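Local coordinates for Myo-inositol 2-dehydrogenase (Lactobacillus plantarum WCFS1, PDB 3CEA), which probably catalyses the NAD-dependent oxidation of myo-inositol at its 2-hydroxyl, at residues 10-15 / 64-69. Numbering follows the deposited sequence.
With NAD (nicotinamide-adenine-dinucleotide), chain E.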
loop_
_atom_site.group_PDB
_atom_site.type_symbol
_atom_site.label_atom_id
_atom_site.label_comp_id
_atom_site.label_asym_id
_atom_site.label_seq_id
_atom_site.Cartn_x
_atom_site.Cartn_y
_atom_site.Cartn_z
ATOM N N ARG A 10 0.971 -2.003 45.955
ATOM C CA ARG A 10 -0.403 -2.448 46.126
ATOM C C ARG A 10 -1.328 -1.443 45.455
ATOM O O ARG A 10 -1.336 -0.265 45.809
ATOM C CB ARG A 10 -0.731 -2.630 47.610
ATOM C CG ARG A 10 0.059 -3.764 48.267
ATOM C CD ARG A 10 -0.294 -3.954 49.735
ATOM N NE ARG A 10 -1.675 -4.399 49.924
ATOM C CZ ARG A 10 -2.080 -5.665 49.864
ATOM N NH1 ARG A 10 -1.219 -6.646 49.612
ATOM N NH2 ARG A 10 -3.360 -5.953 50.056
ATOM N N ALA A 11 -2.087 -1.913 44.467
ATOM C CA ALA A 11 -2.900 -1.032 43.631
ATOM C C ALA A 11 -4.386 -1.374 43.633
ATOM O O ALA A 11 -4.782 -2.510 43.916
ATOM C CB ALA A 11 -2.365 -1.010 42.203
ATOM N N ALA A 12 -5.194 -0.362 43.323
ATOM C CA ALA A 12 -6.630 -0.512 43.139
ATOM C C ALA A 12 -7.048 0.142 41.827
ATOM O O ALA A 12 -6.317 0.969 41.273
ATOM C CB ALA A 12 -7.382 0.108 44.305
ATOM N N ILE A 13 -8.224 -0.233 41.333
ATOM C CA ILE A 13 -8.764 0.343 40.105
ATOM C C ILE A 13 -10.229 0.749 40.279
ATOM O O ILE A 13 -11.035 -0.002 40.834
ATOM C CB ILE A 13 -8.571 -0.615 38.883
ATOM C CG1 ILE A 13 -8.946 0.083 37.566
ATOM C CG2 ILE A 13 -9.331 -1.939 39.079
ATOM C CD1 ILE A 13 -8.385 -0.582 36.317
ATOM N N ILE A 14 -10.556 1.956 39.832
ATOM C CA ILE A 14 -11.948 2.376 39.736
ATOM C C ILE A 14 -12.359 2.302 38.269
ATOM O O ILE A 14 -11.685 2.856 37.404
ATOM C CB ILE A 14 -12.183 3.804 40.286
ATOM C CG1 ILE A 14 -11.577 3.958 41.686
ATOM C CG2 ILE A 14 -13.680 4.125 40.305
ATOM C CD1 ILE A 14 -11.455 5.398 42.157
ATOM N N GLY A 15 -13.457 1.600 38.002
ATOM C CA GLY A 15 -13.980 1.459 36.647
ATOM C C GLY A 15 -13.422 0.248 35.927
ATOM O O GLY A 15 -12.205 0.049 35.877
ATOM N N LYS A 64 -14.920 5.637 47.825
ATOM C CA LYS A 64 -14.454 6.206 49.089
ATOM C C LYS A 64 -14.307 5.120 50.151
ATOM O O LYS A 64 -13.385 5.165 50.968
ATOM C CB LYS A 64 -15.395 7.313 49.570
ATOM C CG LYS A 64 -15.365 8.571 48.710
ATOM C CD LYS A 64 -16.361 9.606 49.201
ATOM C CE LYS A 64 -16.356 10.836 48.309
ATOM N NZ LYS A 64 -17.361 11.848 48.734
ATOM N N ASP A 65 -15.212 4.142 50.127
ATOM C CA ASP A 65 -15.118 2.972 50.994
ATOM C C ASP A 65 -13.838 2.187 50.724
ATOM O O ASP A 65 -13.165 1.757 51.658
ATOM C CB ASP A 65 -16.336 2.057 50.817
ATOM C CG ASP A 65 -17.551 2.532 51.598
ATOM O OD1 ASP A 65 -17.417 3.450 52.438
ATOM O OD2 ASP A 65 -18.649 1.976 51.375
HETATM N N MSE A 66 -13.508 2.016 49.445
HETATM C CA MSE A 66 -12.315 1.274 49.040
HETATM C C MSE A 66 -11.028 1.962 49.492
HETATM O O MSE A 66 -10.132 1.315 50.035
HETATM C CB MSE A 66 -12.301 1.058 47.525
HETATM C CG MSE A 66 -11.183 0.143 47.038
HETATM SE SE MSE A 66 -11.254 -0.215 45.128
HETATM C CE MSE A 66 -10.861 1.565 44.477
ATOM N N ILE A 67 -10.952 3.273 49.271
ATOM C CA ILE A 67 -9.773 4.069 49.619
ATOM C C ILE A 67 -9.533 4.114 51.136
ATOM O O ILE A 67 -8.386 4.156 51.589
ATOM C CB ILE A 67 -9.858 5.501 49.007
ATOM C CG1 ILE A 67 -9.784 5.424 47.475
ATOM C CG2 ILE A 67 -8.745 6.405 49.544
ATOM C CD1 ILE A 67 -10.222 6.687 46.746
ATOM N N ASP A 68 -10.617 4.077 51.908
ATOM C CA ASP A 68 -10.542 4.151 53.368
ATOM C C ASP A 68 -10.406 2.787 54.055
ATOM O O ASP A 68 -10.288 2.719 55.283
ATOM C CB ASP A 68 -11.756 4.902 53.928
ATOM C CG ASP A 68 -11.827 6.348 53.455
ATOM O OD1 ASP A 68 -10.769 6.949 53.156
ATOM O OD2 ASP A 68 -12.954 6.884 53.385
ATOM N N THR A 69 -10.417 1.711 53.270
ATOM C CA THR A 69 -10.360 0.354 53.825
ATOM C C THR A 69 -9.144 -0.433 53.339
ATOM O O THR A 69 -8.558 -1.203 54.098
ATOM C CB THR A 69 -11.647 -0.452 53.514
ATOM O OG1 THR A 69 -12.800 0.363 53.755
ATOM C CG2 THR A 69 -11.735 -1.703 54.382
HETATM P PA NAD E . -17.275 2.972 30.582
HETATM O O1A NAD E . -17.165 1.883 29.585
HETATM O O2A NAD E . -18.640 3.544 30.624
HETATM O O5B NAD E . -16.819 2.416 32.022
HETATM C C5B NAD E . -17.030 3.177 33.194
HETATM C C4B NAD E . -16.838 2.294 34.425
HETATM O O4B NAD E . -16.749 3.085 35.598
HETATM C C3B NAD E . -17.997 1.330 34.626
HETATM O O3B NAD E . -17.454 0.059 34.883
HETATM C C2B NAD E . -18.732 1.851 35.845
HETATM O O2B NAD E . -19.251 0.813 36.647
HETATM C C1B NAD E . -17.662 2.638 36.583
HETATM N N9A NAD E . -18.236 3.782 37.318
HETATM C C8A NAD E . -19.052 4.765 36.814
HETATM N N7A NAD E . -19.355 5.633 37.807
HETATM C C5A NAD E . -18.746 5.214 38.939
HETATM C C6A NAD E . -18.727 5.726 40.232
HETATM N N6A NAD E . -19.188 6.952 40.458
HETATM N N1A NAD E . -18.000 5.070 41.210
HETATM C C2A NAD E . -17.298 3.915 40.905
HETATM N N3A NAD E . -17.324 3.411 39.616
HETATM C C4A NAD E . -18.036 4.050 38.649
HETATM O O3 NAD E . -16.209 4.137 30.260
HETATM P PN NAD E . -14.785 3.822 29.575
HETATM O O1N NAD E . -14.218 2.587 30.169
HETATM O O2N NAD E . -14.968 3.941 28.114
HETATM O O5D NAD E . -13.860 5.064 30.003
HETATM C C5D NAD E . -13.751 5.533 31.327
HETATM C C4D NAD E . -12.780 6.709 31.327
HETATM O O4D NAD E . -11.659 6.415 30.512
HETATM C C3D NAD E . -13.423 7.977 30.784
HETATM O O3D NAD E . -13.172 9.037 31.677
HETATM C C2D NAD E . -12.735 8.218 29.454
HETATM O O2D NAD E . -12.497 9.585 29.222
HETATM C C1D NAD E . -11.430 7.442 29.564
HETATM N N1N NAD E . -11.011 6.885 28.262
HETATM C C2N NAD E . -9.733 7.121 27.822
HETATM C C3N NAD E . -9.302 6.612 26.593
HETATM C C7N NAD E . -7.861 6.713 26.178
HETATM O O7N NAD E . -7.551 6.604 24.809
HETATM N N7N NAD E . -6.911 6.903 27.099
HETATM C C4N NAD E . -10.181 5.861 25.816
HETATM C C5N NAD E . -11.478 5.627 26.269
HETATM C C6N NAD E . -11.881 6.145 27.499
#
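Met66, a selenomethionine, reaches from helix 63-67 to Ala12 and Ile14 on strand 9-14, the central first strand of the parallel Rossmann sheet that binds NAD. Its CG stands anti to the backbone N (chi1 -173°) and the chain runs out extended as far as SE, then bends at the last torsion (chi3 67°), which turns the methyl toward Ile14. CE of Met66 thus comes to lie 3.8 Å from CB of Ala12 and 3.7 Å from CG1 of Ile14. Ala12 points its CB toward the helix, whereas Ile14 reaches it with the CG1 branch. SE of Met66 also meets the alanine, 4.0 Å from Ala12 CB. Between them, the carbonyl O of Ile13 is 4.0 Å from Met66 CE, while CB of Ile13 points away from the helix and its side chain packs on Leu36 and Val78. The contact is apolar and buried; Ala38 and Ile75, on the two strands flanking strand 9-14, also touch Met66. Gly15 follows at the end of the strand and fits the first glycine of a Rossmann-type GxGxxG pattern; its CA is 3.4 Å from the ribose O4B of NAD. At its backbone angles, with phi at 91°, a CB would be jammed against the carbonyl O of Ile14 and crowded by that same O4B. Ile14 crosses the selenomethionine at a slant, and the two branches of Ile14 divide between protein and cofactor: CG1, beside the backbone N, meets the helix, whereas CG2 of Ile14, anti to that N, lies 3.7 Å from C2A of NAD and close to N3A of the same adenine.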